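Local coordinates for protein MerB2 (Bacillus megaterium, PDB 5C17) that binds a mercury(II) ion and probably acts as an alkylmercury lyase, cleaving the carbon-mercury bond of organomercurial compounds, at residues I91-R96 and L113-D118; T106-T111 and L198-E203; T126-E131 and T142-T147; V148-P153 and Q167-S172. All blocks are in the same frame, centred on the assembly; numbering follows the deposited sequence. Where two conformers were deposited one is given.

Overall arrangement
Contacts 1 and 3 lie about 19 Å apart, centre to centre, on one antiparallel sheet, where strand 89-93 pairs with 117-122 and strand 129-135 with 138-143. Contact 4 belongs to a separate sheet, its centre about 13 Å from that of contact 3; the two touch through I130, T147 and Y170. Contact 2 joins helices 103-113 and 194-207. Along the chain its segments alternate with those of contact 1, which closes before contact 3 opens; contacts 3 and then 4 lie between the segments of contact 2. Contact 2 touches contact 1 through S110 and contact 4 through T106. E108 in contact 2 and I168 in contact 4 approach the bound dithiol, placing both beside the mercury-bearing pocket.

Contact 1. Residues I91-R96 and L113-D118; sequences IHLGGR and LVADVD
H92 and D118 form an antiparallel hydrogen-bonded pair in the large antiparallel sheet, with H92 N to D118 O at 2.8 Å and D118 N to H92 O at 3.1 Å. Outward from this pair, strand 89-93 turns back through a type I' turn, L93 to R96, in which G94 and G95 take positive phi.

L93 carries the apolar part. Its CG stands anti to the backbone N (chi1 -173°), near both A115 CB and V117 CG1. CD1 lies against V117 CG1 (3.4 Å in the conformer given), the two side chains lying side by side and pointing the same way. The same methyl meets L113 CD1 at 3.5 Å, but there the side chains cross at about a right angle. CD2 rests on A115 CB at 3.7 Å and also comes near L113 CD1. Beyond L113, V114 with positive phi forms a Schellman motif at the C-terminal end of the helix, from which the chain passes to strand 117-122.

On the other face H92 and D118 meet through their CB atoms, while the carboxylate of D118 is salt-bridged to R135. Past the last direct bond a water accepts from G94 N and donates to D116 O, at 2.7 Å from the latter. Apolar packing round L93 thus ties the helix exit to the hairpin of strands 89-93 and 96-100, and the water links G94 to D116 where direct backbone pairing has stopped.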
loop_
_atom_site.group_PDB
_atom_site.type_symbol
_atom_site.label_atom_id
_atom_site.label_comp_id
_atom_site.label_asym_id
_atom_site.label_seq_id
_atom_site.Cartn_x
_atom_site.Cartn_y
_atom_site.Cartn_z
ATOM N N ILE A 91 -4.783 6.722 7.827
ATOM C CA ILE A 91 -3.504 6.724 8.526
ATOM C C ILE A 91 -3.045 8.139 8.823
ATOM O O ILE A 91 -2.919 8.971 7.934
ATOM C CB ILE A 91 -2.425 5.928 7.771
ATOM C CG1 ILE A 91 -2.203 6.465 6.360
ATOM C CG2 ILE A 91 -2.852 4.476 7.690
ATOM C CD1 ILE A 91 -1.015 5.839 5.671
ATOM N N HIS A 92 -2.789 8.402 10.094
ATOM C CA HIS A 92 -2.252 9.684 10.492
ATOM C C HIS A 92 -0.749 9.516 10.640
ATOM O O HIS A 92 -0.294 8.722 11.456
ATOM C CB HIS A 92 -2.867 10.152 11.806
ATOM C CG HIS A 92 -2.584 11.585 12.105
ATOM N ND1 HIS A 92 -3.277 12.620 11.512
ATOM C CD2 HIS A 92 -1.656 12.161 12.903
ATOM C CE1 HIS A 92 -2.798 13.771 11.947
ATOM N NE2 HIS A 92 -1.814 13.520 12.791
ATOM N N LEU A 93 0.000 10.256 9.829
ATOM C CA LEU A 93 1.420 10.019 9.634
ATOM C C LEU A 93 2.092 11.339 9.248
ATOM O O LEU A 93 1.645 12.007 8.315
ATOM C CB LEU A 93 1.583 8.994 8.502
ATOM C CG LEU A 93 2.965 8.432 8.177
ATOM C CD1 LEU A 93 2.773 7.163 7.375
ATOM C CD2 LEU A 93 3.829 9.420 7.407
ATOM N N GLY A 94 3.159 11.723 9.953
ATOM C CA GLY A 94 3.896 12.935 9.629
ATOM C C GLY A 94 3.051 14.189 9.757
ATOM O O GLY A 94 3.251 15.165 9.024
ATOM N N GLY A 95 2.108 14.164 10.691
ATOM C CA GLY A 95 1.286 15.324 10.985
ATOM C C GLY A 95 0.098 15.516 10.050
ATOM O O GLY A 95 -0.603 16.518 10.147
ATOM N N ARG A 96 -0.143 14.566 9.151
ATOM C CA ARG A 96 -1.275 14.674 8.236
ATOM C C ARG A 96 -2.082 13.392 8.136
ATOM O O ARG A 96 -1.614 12.294 8.457
ATOM C CB ARG A 96 -0.827 15.100 6.847
ATOM C CG ARG A 96 0.325 14.325 6.306
ATOM C CD ARG A 96 0.665 14.760 4.874
ATOM N NE ARG A 96 0.764 16.207 4.718
ATOM C CZ ARG A 96 1.876 16.915 4.889
ATOM N NH1 ARG A 96 1.844 18.229 4.714
ATOM N NH2 ARG A 96 3.014 16.328 5.242
ATOM N N LEU A 113 8.149 4.684 5.535
ATOM C CA LEU A 113 8.250 6.134 5.687
ATOM C C LEU A 113 8.958 6.544 6.974
ATOM O O LEU A 113 9.176 7.740 7.210
ATOM C CB LEU A 113 6.863 6.770 5.633
ATOM C CG LEU A 113 6.142 6.648 4.292
ATOM C CD1 LEU A 113 4.690 7.091 4.421
ATOM C CD2 LEU A 113 6.868 7.476 3.234
ATOM N N VAL A 114 9.356 5.549 7.767
ATOM C CA VAL A 114 10.037 5.772 9.041
ATOM C C VAL A 114 9.257 6.728 9.926
ATOM O O VAL A 114 9.759 7.799 10.315
ATOM C CB VAL A 114 11.464 6.320 8.844
ATOM C CG1 VAL A 114 12.270 6.120 10.129
ATOM C CG2 VAL A 114 12.146 5.627 7.660
ATOM N N ALA A 115 8.025 6.353 10.227
ATOM C CA ALA A 115 7.094 7.276 10.838
ATOM C C ALA A 115 6.126 6.552 11.750
ATOM O O ALA A 115 5.526 5.564 11.355
ATOM C CB ALA A 115 6.313 7.998 9.753
ATOM N N ASP A 116 5.937 7.062 12.959
ATOM C CA ASP A 116 4.842 6.589 13.785
ATOM C C ASP A 116 3.525 6.783 13.030
ATOM O O ASP A 116 3.384 7.723 12.242
ATOM C CB ASP A 116 4.757 7.374 15.093
ATOM C CG ASP A 116 5.873 7.049 16.064
ATOM O OD1 ASP A 116 6.715 6.185 15.763
ATOM O OD2 ASP A 116 5.872 7.654 17.150
ATOM N N VAL A 117 2.558 5.912 13.280
ATOM C CA VAL A 117 1.258 6.057 12.652
ATOM C C VAL A 117 0.134 5.745 13.620
ATOM O O VAL A 117 0.317 5.012 14.595
ATOM C CB VAL A 117 1.109 5.165 11.395
ATOM C CG1 VAL A 117 2.130 5.556 10.338
ATOM C CG2 VAL A 117 1.238 3.690 11.745
ATOM N N ASP A 118 -1.023 6.336 13.337
ATOM C CA ASP A 118 -2.289 5.953 13.950
ATOM C C ASP A 118 -3.137 5.480 12.781
ATOM O O ASP A 118 -3.351 6.223 11.828
ATOM C CB ASP A 118 -3.014 7.115 14.630
ATOM C CG ASP A 118 -2.258 7.707 15.816
ATOM O OD1 ASP A 118 -1.224 7.171 16.245
ATOM O OD2 ASP A 118 -2.743 8.720 16.352
HETATM O O HOH W 1 4.282 10.268 12.182
#

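Contact 2. Residues T106-T111 and L198-E203; sequences TLELST and LSFGNE
The F200 ring has the carboxylate of E108 at its edge: OE1 lies near the ring plane and comes to 3.3 Å from F200 CB, with the carboxylate and ring planes 49° apart. Elsewhere F200 packs on L7 of helix 5-17. This is a close helix-helix crossing, between helices 103-113 and 194-207; the axes of segments 106-111 and 198-203 approach to 6.4 Å and cross at -56°.

The close approach is consistent with a glycine at 201. A CB at this position would clash with T111 CB and E108 O; without one, G201 CA comes to 3.4 Å from E108 O in a CA-H...O contact, and its CA is 4.0 Å from E108 CA. E108 sends CG between its backbone N and carbonyl carbon, and the chain then runs extended toward F200. A water donates to both E108 OE1 and F200 O, bridging the carboxylate to the opposing backbone. The E108 side chain also lies about 4 Å from the bound dithiol, so the crossing borders the ligand pocket.

Elsewhere in the crossing L198 CD2 meets L107 CD2 and sits 3.5 Å from L107 O; L198 also touches V134 of strand 129-135. T111 has its methyl against G201 and N202 OD1, and turns its hydroxyl to the backbone: OG1 donates to L198 O at 2.7 Å, tilted 34° from the carbonyl plane, while G201 N reaches the same oxygen from the opposite face.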
loop_
_atom_site.group_PDB
_atom_site.type_symbol
_atom_site.label_atom_id
_atom_site.label_comp_id
_atom_site.label_asym_id
_atom_site.label_seq_id
_atom_site.Cartn_x
_atom_site.Cartn_y
_atom_site.Cartn_z
ATOM N N THR A 106 -1.235 -0.129 5.480
ATOM C CA THR A 106 -1.298 0.714 6.688
ATOM C C THR A 106 -0.065 0.560 7.571
ATOM O O THR A 106 0.364 1.510 8.221
ATOM C CB THR A 106 -2.561 0.469 7.590
ATOM O OG1 THR A 106 -2.567 -0.844 8.166
ATOM C CG2 THR A 106 -3.846 0.723 6.831
ATOM N N LEU A 107 0.461 -0.661 7.644
ATOM C CA LEU A 107 1.588 -0.962 8.521
ATOM C C LEU A 107 2.913 -0.884 7.769
ATOM O O LEU A 107 3.892 -0.305 8.263
ATOM C CB LEU A 107 1.377 -2.329 9.168
ATOM C CG LEU A 107 0.254 -2.322 10.221
ATOM C CD1 LEU A 107 -0.220 -3.706 10.519
ATOM C CD2 LEU A 107 0.678 -1.632 11.504
ATOM N N GLU A 108 2.967 -1.438 6.565
ATOM C CA GLU A 108 4.229 -1.379 5.842
ATOM C C GLU A 108 4.627 0.055 5.514
ATOM O O GLU A 108 5.816 0.347 5.457
ATOM C CB GLU A 108 4.243 -2.293 4.625
ATOM C CG GLU A 108 3.729 -1.702 3.384
ATOM C CD GLU A 108 3.859 -2.615 2.178
ATOM O OE1 GLU A 108 4.221 -3.798 2.338
ATOM O OE2 GLU A 108 3.594 -2.139 1.061
ATOM N N LEU A 109 3.659 0.951 5.336
ATOM C CA LEU A 109 3.995 2.348 5.077
ATOM C C LEU A 109 4.639 3.013 6.298
ATOM O O LEU A 109 5.466 3.907 6.151
ATOM C CB LEU A 109 2.761 3.112 4.597
ATOM C CG LEU A 109 2.271 2.757 3.196
ATOM C CD1 LEU A 109 0.888 3.330 2.946
ATOM C CD2 LEU A 109 3.248 3.241 2.139
ATOM N N SER A 110 4.257 2.601 7.498
ATOM C CA SER A 110 4.878 3.128 8.707
ATOM C C SER A 110 6.377 2.856 8.672
ATOM O O SER A 110 7.207 3.739 8.913
ATOM C CB SER A 110 4.253 2.493 9.957
ATOM O OG SER A 110 4.919 2.911 11.136
ATOM N N THR A 111 6.723 1.615 8.357
ATOM C CA THR A 111 8.111 1.200 8.270
ATOM C C THR A 111 8.811 1.899 7.121
ATOM O O THR A 111 9.907 2.441 7.289
ATOM C CB THR A 111 8.177 -0.313 8.093
ATOM O OG1 THR A 111 7.533 -0.909 9.219
ATOM C CG2 THR A 111 9.619 -0.800 7.974
ATOM N N LEU A 198 4.244 -5.056 9.398
ATOM C CA LEU A 198 5.225 -4.004 9.644
ATOM C C LEU A 198 6.538 -4.315 8.960
ATOM O O LEU A 198 7.151 -3.445 8.348
ATOM C CB LEU A 198 5.457 -3.813 11.137
ATOM C CG LEU A 198 4.466 -2.927 11.867
ATOM C CD1 LEU A 198 4.660 -3.048 13.364
ATOM C CD2 LEU A 198 4.630 -1.479 11.428
ATOM N N SER A 199 6.977 -5.565 9.064
ATOM C CA SER A 199 8.267 -5.941 8.500
ATOM C C SER A 199 8.265 -5.860 6.968
ATOM O O SER A 199 9.315 -5.711 6.349
ATOM C CB SER A 199 8.658 -7.343 8.956
ATOM O OG SER A 199 7.986 -8.305 8.186
ATOM N N PHE A 200 7.089 -5.929 6.350
ATOM C CA PHE A 200 7.019 -5.847 4.898
ATOM C C PHE A 200 7.546 -4.502 4.376
ATOM O O PHE A 200 7.981 -4.410 3.245
ATOM C CB PHE A 200 5.587 -6.026 4.411
ATOM C CG PHE A 200 5.162 -7.462 4.239
ATOM C CD1 PHE A 200 5.811 -8.502 4.886
ATOM C CD2 PHE A 200 4.106 -7.762 3.401
ATOM C CE1 PHE A 200 5.394 -9.822 4.694
ATOM C CE2 PHE A 200 3.686 -9.076 3.210
ATOM C CZ PHE A 200 4.328 -10.099 3.859
ATOM N N GLY A 201 7.517 -3.469 5.207
ATOM C CA GLY A 201 8.025 -2.175 4.791
ATOM C C GLY A 201 9.502 -2.214 4.472
ATOM O O GLY A 201 9.981 -1.371 3.722
ATOM N N ASN A 202 10.237 -3.168 5.046
ATOM C CA ASN A 202 11.642 -3.365 4.695
ATOM C C ASN A 202 11.808 -3.579 3.194
ATOM O O ASN A 202 12.670 -2.968 2.552
ATOM C CB ASN A 202 12.219 -4.596 5.409
ATOM C CG ASN A 202 12.420 -4.389 6.901
ATOM O OD1 ASN A 202 12.335 -3.281 7.405
ATOM N ND2 ASN A 202 12.708 -5.478 7.615
ATOM N N GLU A 203 10.962 -4.431 2.638
ATOM C CA GLU A 203 11.061 -4.805 1.245
ATOM C C GLU A 203 10.564 -3.662 0.344
ATOM O O GLU A 203 11.090 -3.453 -0.742
ATOM C CB GLU A 203 10.298 -6.109 0.999
ATOM C CG GLU A 203 11.082 -7.370 1.417
ATOM C CD GLU A 203 11.077 -7.654 2.922
ATOM O OE1 GLU A 203 11.896 -8.495 3.350
ATOM O OE2 GLU A 203 10.256 -7.081 3.673
HETATM O O HOH W 2 6.288 -4.683 1.024
#

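Contact 3. Residues T126-E131 and T142-T147; sequences TGEPIE and TTPDST
E128 and P144 reach toward each other tip to tip, and the carboxylate oxygen E128 OE1 ends 3.3 Å from P144 CG. The other oxygen, OE2, turns back to its own segment: T126 OG1 donates to its anti lone pair at 2.7 Å, and the same hydroxyl accepts from E128 N, which makes T126 the start of an ST turn. OE2 is therefore held by T126 OG1 while OE1 approaches the proline ring. A weak bond from S172 OG also reaches OE2.

I130 meets the second segment in two different ways. The I130 and P144 side chains cross at about a right angle, CG1 nearest CD, whereas the I130 and T147 side chains meet tip to tip, CG2 of I130, anti to the backbone N, lying 3.9 Å from T147 CG2. T147 is held in turn by P144 O, which accepts from both its OG1 and its backbone N, closing the type I turn from P144 to T147.

These side chains flank the open end of the beta hairpin formed by strands 129-135 and 138-143, the latter an outermost strand of the large antiparallel sheet. E131 and T143 form a hydrogen-bonded pair there, with E131 N to T143 O at 2.9 Å and T143 N to E131 O at 2.8 Å. A cis peptide before P144 follows directly, where the chain leaves the strand.

On the E131-T143 face the two side chains lie side by side, pointing the same way, with T143 OG1 3.5 Å from E131 CB. The E131 carboxylate pairs with K141 in a salt bridge. Beside them a water hydrogen-bonds with T143 OG1 and donates to P129 O at 2.9 Å.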
loop_
_atom_site.group_PDB
_atom_site.type_symbol
_atom_site.label_atom_id
_atom_site.label_comp_id
_atom_site.label_asym_id
_atom_site.label_seq_id
_atom_site.Cartn_x
_atom_site.Cartn_y
_atom_site.Cartn_z
ATOM N N THR A 126 -17.267 -7.961 10.255
ATOM C CA THR A 126 -18.279 -7.401 11.136
ATOM C C THR A 126 -18.586 -5.937 10.913
ATOM O O THR A 126 -19.602 -5.451 11.386
ATOM C CB THR A 126 -17.887 -7.512 12.604
ATOM O OG1 THR A 126 -16.841 -6.583 12.868
ATOM C CG2 THR A 126 -17.475 -8.934 12.976
ATOM N N GLY A 127 -17.693 -5.220 10.231
ATOM C CA GLY A 127 -17.846 -3.790 10.058
ATOM C C GLY A 127 -17.399 -2.958 11.252
ATOM O O GLY A 127 -17.466 -1.730 11.218
ATOM N N GLU A 128 -16.937 -3.603 12.313
ATOM C CA GLU A 128 -16.560 -2.866 13.510
ATOM C C GLU A 128 -15.258 -2.082 13.275
ATOM O O GLU A 128 -14.459 -2.434 12.402
ATOM C CB GLU A 128 -16.391 -3.812 14.691
ATOM C CG GLU A 128 -15.126 -4.639 14.671
ATOM C CD GLU A 128 -15.192 -5.752 15.698
ATOM O OE1 GLU A 128 -14.700 -5.553 16.819
ATOM O OE2 GLU A 128 -15.791 -6.803 15.395
ATOM N N PRO A 129 -15.035 -1.021 14.067
ATOM C CA PRO A 129 -13.805 -0.243 13.880
ATOM C C PRO A 129 -12.573 -0.989 14.396
ATOM O O PRO A 129 -12.637 -1.708 15.393
ATOM C CB PRO A 129 -14.069 1.026 14.697
ATOM C CG PRO A 129 -15.069 0.600 15.736
ATOM C CD PRO A 129 -15.919 -0.430 15.088
ATOM N N ILE A 130 -11.457 -0.788 13.710
ATOM C CA ILE A 130 -10.150 -1.308 14.088
ATOM C C ILE A 130 -9.214 -0.121 14.267
ATOM O O ILE A 130 -9.199 0.782 13.427
ATOM C CB ILE A 130 -9.633 -2.254 12.994
ATOM C CG1 ILE A 130 -10.533 -3.511 12.996
ATOM C CG2 ILE A 130 -8.134 -2.591 13.186
ATOM C CD1 ILE A 130 -10.171 -4.528 12.031
ATOM N N GLU A 131 -8.488 -0.102 15.376
ATOM C CA GLU A 131 -7.508 0.941 15.660
ATOM C C GLU A 131 -6.180 0.292 16.005
ATOM O O GLU A 131 -6.121 -0.620 16.830
ATOM C CB GLU A 131 -7.972 1.834 16.807
ATOM C CG GLU A 131 -9.248 2.582 16.457
ATOM C CD GLU A 131 -9.508 3.784 17.353
ATOM O OE1 GLU A 131 -10.291 4.662 16.940
ATOM O OE2 GLU A 131 -8.937 3.857 18.463
ATOM N N THR A 142 -3.817 -1.804 19.861
ATOM C CA THR A 142 -4.447 -2.634 18.850
ATOM C C THR A 142 -5.797 -3.035 19.391
ATOM O O THR A 142 -5.881 -3.788 20.356
ATOM C CB THR A 142 -3.619 -3.902 18.512
ATOM O OG1 THR A 142 -2.347 -3.524 17.985
ATOM C CG2 THR A 142 -4.322 -4.771 17.498
ATOM N N THR A 143 -6.857 -2.522 18.783
ATOM C CA THR A 143 -8.209 -2.864 19.189
ATOM C C THR A 143 -9.028 -3.190 17.959
ATOM O O THR A 143 -9.045 -2.406 17.013
ATOM C CB THR A 143 -8.894 -1.742 19.982
ATOM O OG1 THR A 143 -9.024 -0.565 19.177
ATOM C CG2 THR A 143 -8.112 -1.420 21.231
ATOM N N PRO A 144 -9.709 -4.342 17.955
ATOM C CA PRO A 144 -9.643 -5.403 18.965
ATOM C C PRO A 144 -8.247 -6.015 19.075
ATOM O O PRO A 144 -7.487 -5.994 18.112
ATOM C CB PRO A 144 -10.625 -6.449 18.437
ATOM C CG PRO A 144 -11.487 -5.747 17.489
ATOM C CD PRO A 144 -10.655 -4.682 16.876
ATOM N N ASP A 145 -7.915 -6.552 20.242
ATOM C CA ASP A 145 -6.573 -7.076 20.455
ATOM C C ASP A 145 -6.251 -8.247 19.522
ATOM O O ASP A 145 -5.081 -8.513 19.243
ATOM C CB ASP A 145 -6.328 -7.456 21.928
ATOM C CG ASP A 145 -7.374 -8.406 22.495
ATOM O OD1 ASP A 145 -8.200 -8.960 21.744
ATOM O OD2 ASP A 145 -7.359 -8.610 23.729
ATOM N N SER A 146 -7.296 -8.907 19.020
ATOM C CA SER A 146 -7.176 -10.082 18.157
ATOM C C SER A 146 -7.096 -9.777 16.651
ATOM O O SER A 146 -7.151 -10.686 15.813
ATOM C CB SER A 146 -8.372 -11.003 18.416
ATOM O OG SER A 146 -9.579 -10.262 18.395
ATOM N N THR A 147 -6.923 -8.508 16.298
ATOM C CA THR A 147 -6.881 -8.087 14.903
ATOM C C THR A 147 -5.777 -8.805 14.136
ATOM O O THR A 147 -4.646 -8.937 14.610
ATOM C CB THR A 147 -6.690 -6.568 14.827
ATOM O OG1 THR A 147 -7.848 -5.916 15.350
ATOM C CG2 THR A 147 -6.511 -6.083 13.391
HETATM O O HOH W 3 -11.367 -0.426 17.667
#

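Contact 4. Residues V148-P153 and Q167-S172; sequences VIWTVP and QIHYFS
W150 and F171 make the tight part of this antiparallel strand pair: they lie side by side, pointing the same way, and W150 CB sits in the plane of the F171 ring at its edge, 3.5 Å from CE2. With chi1 at 171°, W150 CG stands anti to the backbone N and also comes near F171 CE2. The indole and the H169 imidazole are near parallel, planes 17° apart, yet slid so far that they barely overlap, with 5.9 Å between the H169 ring and five-membered W150 ring centroids. Four backbone bonds hold the strands in register, V148 with F171 and W150 with H169, the shortest being W150 N to H169 O at 2.8 Å. On the other face, in the non-hydrogen-bonded pair, I149 CG1 packs obliquely on Y170 CD1 at 3.8 Å.

The V152 and Q167 side chains meet more loosely, crossing at about a right angle with V152 CG1 to Q167 CB at 4.0 Å. Q167 O itself comes close, 3.4 Å from W150 CD1 at the indole edge. A water in the same plane accepts from W150 NE1 and donates to Q167 O at 2.7 Å. The buried I168 side chain, by contrast, lies about 4 Å from the bound dithiol.

Strand 148-151 is the middle of a three-stranded sheet, bonded on its other side to strand 190-192. W180 of helix 174-183 meets the rings of W150, H169 and F171 on one face, while on the other I149 and Y170 pack against helix 103-113, where Y170 OH hydrogen-bonds with T106 OG1.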
loop_
_atom_site.group_PDB
_atom_site.type_symbol
_atom_site.label_atom_id
_atom_site.label_comp_id
_atom_site.label_asym_id
_atom_site.label_seq_id
_atom_site.Cartn_x
_atom_site.Cartn_y
_atom_site.Cartn_z
ATOM N N VAL A 148 -6.123 -9.248 12.936
ATOM C CA VAL A 148 -5.214 -9.940 12.035
ATOM C C VAL A 148 -5.469 -9.451 10.611
ATOM O O VAL A 148 -6.422 -8.706 10.362
ATOM C CB VAL A 148 -5.379 -11.471 12.106
ATOM C CG1 VAL A 148 -4.886 -12.012 13.456
ATOM C CG2 VAL A 148 -6.834 -11.854 11.844
ATOM N N ILE A 149 -4.611 -9.865 9.688
ATOM C CA ILE A 149 -4.737 -9.515 8.283
ATOM C C ILE A 149 -4.900 -10.774 7.434
ATOM O O ILE A 149 -4.278 -11.801 7.713
ATOM C CB ILE A 149 -3.497 -8.731 7.827
ATOM C CG1 ILE A 149 -3.536 -7.337 8.456
ATOM C CG2 ILE A 149 -3.402 -8.640 6.292
ATOM C CD1 ILE A 149 -2.259 -6.516 8.274
ATOM N N TRP A 150 -5.764 -10.681 6.429
ATOM C CA TRP A 150 -5.923 -11.704 5.418
ATOM C C TRP A 150 -5.201 -11.236 4.173
ATOM O O TRP A 150 -5.476 -10.147 3.670
ATOM C CB TRP A 150 -7.399 -11.900 5.124
ATOM C CG TRP A 150 -7.705 -12.774 3.964
ATOM C CD1 TRP A 150 -7.986 -12.383 2.692
ATOM C CD2 TRP A 150 -7.785 -14.196 3.969
ATOM N NE1 TRP A 150 -8.223 -13.463 1.901
ATOM C CE2 TRP A 150 -8.119 -14.596 2.661
ATOM C CE3 TRP A 150 -7.607 -15.171 4.949
ATOM C CZ2 TRP A 150 -8.272 -15.934 2.306
ATOM C CZ3 TRP A 150 -7.766 -16.494 4.597
ATOM C CH2 TRP A 150 -8.096 -16.864 3.284
ATOM N N THR A 151 -4.288 -12.059 3.674
ATOM C CA THR A 151 -3.500 -11.746 2.498
ATOM C C THR A 151 -3.658 -12.842 1.450
ATOM O O THR A 151 -4.114 -13.949 1.750
ATOM C CB THR A 151 -2.020 -11.541 2.857
ATOM O OG1 THR A 151 -1.334 -11.012 1.722
ATOM C CG2 THR A 151 -1.370 -12.826 3.293
ATOM N N VAL A 152 -3.304 -12.507 0.215
ATOM C CA VAL A 152 -3.369 -13.440 -0.895
ATOM C C VAL A 152 -2.000 -13.528 -1.544
ATOM O O VAL A 152 -1.153 -12.660 -1.338
ATOM C CB VAL A 152 -4.431 -13.024 -1.944
ATOM C CG1 VAL A 152 -5.811 -13.036 -1.321
ATOM C CG2 VAL A 152 -4.128 -11.654 -2.562
ATOM N N PRO A 153 -1.773 -14.565 -2.360
ATOM C CA PRO A 153 -0.462 -14.693 -3.002
ATOM C C PRO A 153 -0.140 -13.476 -3.864
ATOM O O PRO A 153 -0.987 -12.995 -4.609
ATOM C CB PRO A 153 -0.619 -15.954 -3.853
ATOM C CG PRO A 153 -1.661 -16.744 -3.154
ATOM C CD PRO A 153 -2.626 -15.735 -2.624
ATOM N N GLN A 167 -8.291 -7.495 -2.345
ATOM C CA GLN A 167 -8.397 -8.865 -1.829
ATOM C C GLN A 167 -7.767 -9.051 -0.447
ATOM O O GLN A 167 -7.853 -10.132 0.126
ATOM C CB GLN A 167 -7.740 -9.831 -2.814
ATOM C CG GLN A 167 -8.368 -9.851 -4.208
ATOM C CD GLN A 167 -7.552 -10.682 -5.174
ATOM O OE1 GLN A 167 -7.005 -10.163 -6.146
ATOM N NE2 GLN A 167 -7.442 -11.976 -4.899
ATOM N N ILE A 168 -7.148 -7.994 0.075
ATOM C CA ILE A 168 -6.483 -8.001 1.360
ATOM C C ILE A 168 -7.405 -7.277 2.343
ATOM O O ILE A 168 -7.968 -6.305 2.007
ATOM C CB ILE A 168 -5.128 -7.292 1.247
ATOM C CG1 ILE A 168 -4.171 -8.103 0.356
ATOM C CG2 ILE A 168 -4.555 -6.928 2.620
ATOM C CD1 ILE A 168 -2.971 -7.334 -0.129
ATOM N N HIS A 169 -7.507 -7.826 3.543
ATOM C CA HIS A 169 -8.410 -7.308 4.548
ATOM C C HIS A 169 -7.865 -7.382 5.967
ATOM O O HIS A 169 -7.022 -8.163 6.308
ATOM C CB HIS A 169 -9.696 -8.167 4.544
ATOM C CG HIS A 169 -10.318 -8.339 3.203
ATOM N ND1 HIS A 169 -10.846 -7.295 2.485
ATOM C CD2 HIS A 169 -10.505 -9.445 2.466
ATOM C CE1 HIS A 169 -11.317 -7.758 1.351
ATOM N NE2 HIS A 169 -11.107 -9.052 1.312
ATOM N N TYR A 170 -8.406 -6.492 6.784
ATOM C CA TYR A 170 -8.299 -6.555 8.235
ATOM C C TYR A 170 -9.507 -7.382 8.693
ATOM O O TYR A 170 -10.579 -7.247 8.198
ATOM C CB TYR A 170 -8.400 -5.191 8.931
ATOM C CG TYR A 170 -7.081 -4.462 9.234
ATOM C CD1 TYR A 170 -6.105 -5.012 10.034
ATOM C CD2 TYR A 170 -6.861 -3.197 8.752
ATOM C CE1 TYR A 170 -4.969 -4.334 10.326
ATOM C CE2 TYR A 170 -5.702 -2.520 9.029
ATOM C CZ TYR A 170 -4.747 -3.099 9.817
ATOM O OH TYR A 170 -3.591 -2.484 10.148
ATOM N N PHE A 171 -9.266 -8.224 9.676
ATOM C CA PHE A 171 -10.303 -8.955 10.386
ATOM C C PHE A 171 -10.125 -8.708 11.894
ATOM O O PHE A 171 -9.028 -8.682 12.422
ATOM C CB PHE A 171 -10.374 -10.459 10.068
ATOM C CG PHE A 171 -10.917 -10.742 8.701
ATOM C CD1 PHE A 171 -12.247 -10.523 8.419
ATOM C CD2 PHE A 171 -10.093 -11.165 7.668
ATOM C CE1 PHE A 171 -12.740 -10.723 7.164
ATOM C CE2 PHE A 171 -10.597 -11.392 6.394
ATOM C CZ PHE A 171 -11.928 -11.166 6.158
ATOM N N SER A 172 -11.242 -8.580 12.591
ATOM C CA SER A 172 -11.228 -8.344 14.026
ATOM C C SER A 172 -10.681 -9.519 14.830
ATOM O O SER A 172 -10.276 -9.336 15.962
ATOM C CB SER A 172 -12.652 -8.042 14.486
ATOM O OG SER A 172 -13.573 -8.983 13.972
HETATM O O HOH W 4 -9.290 -12.287 -0.646
#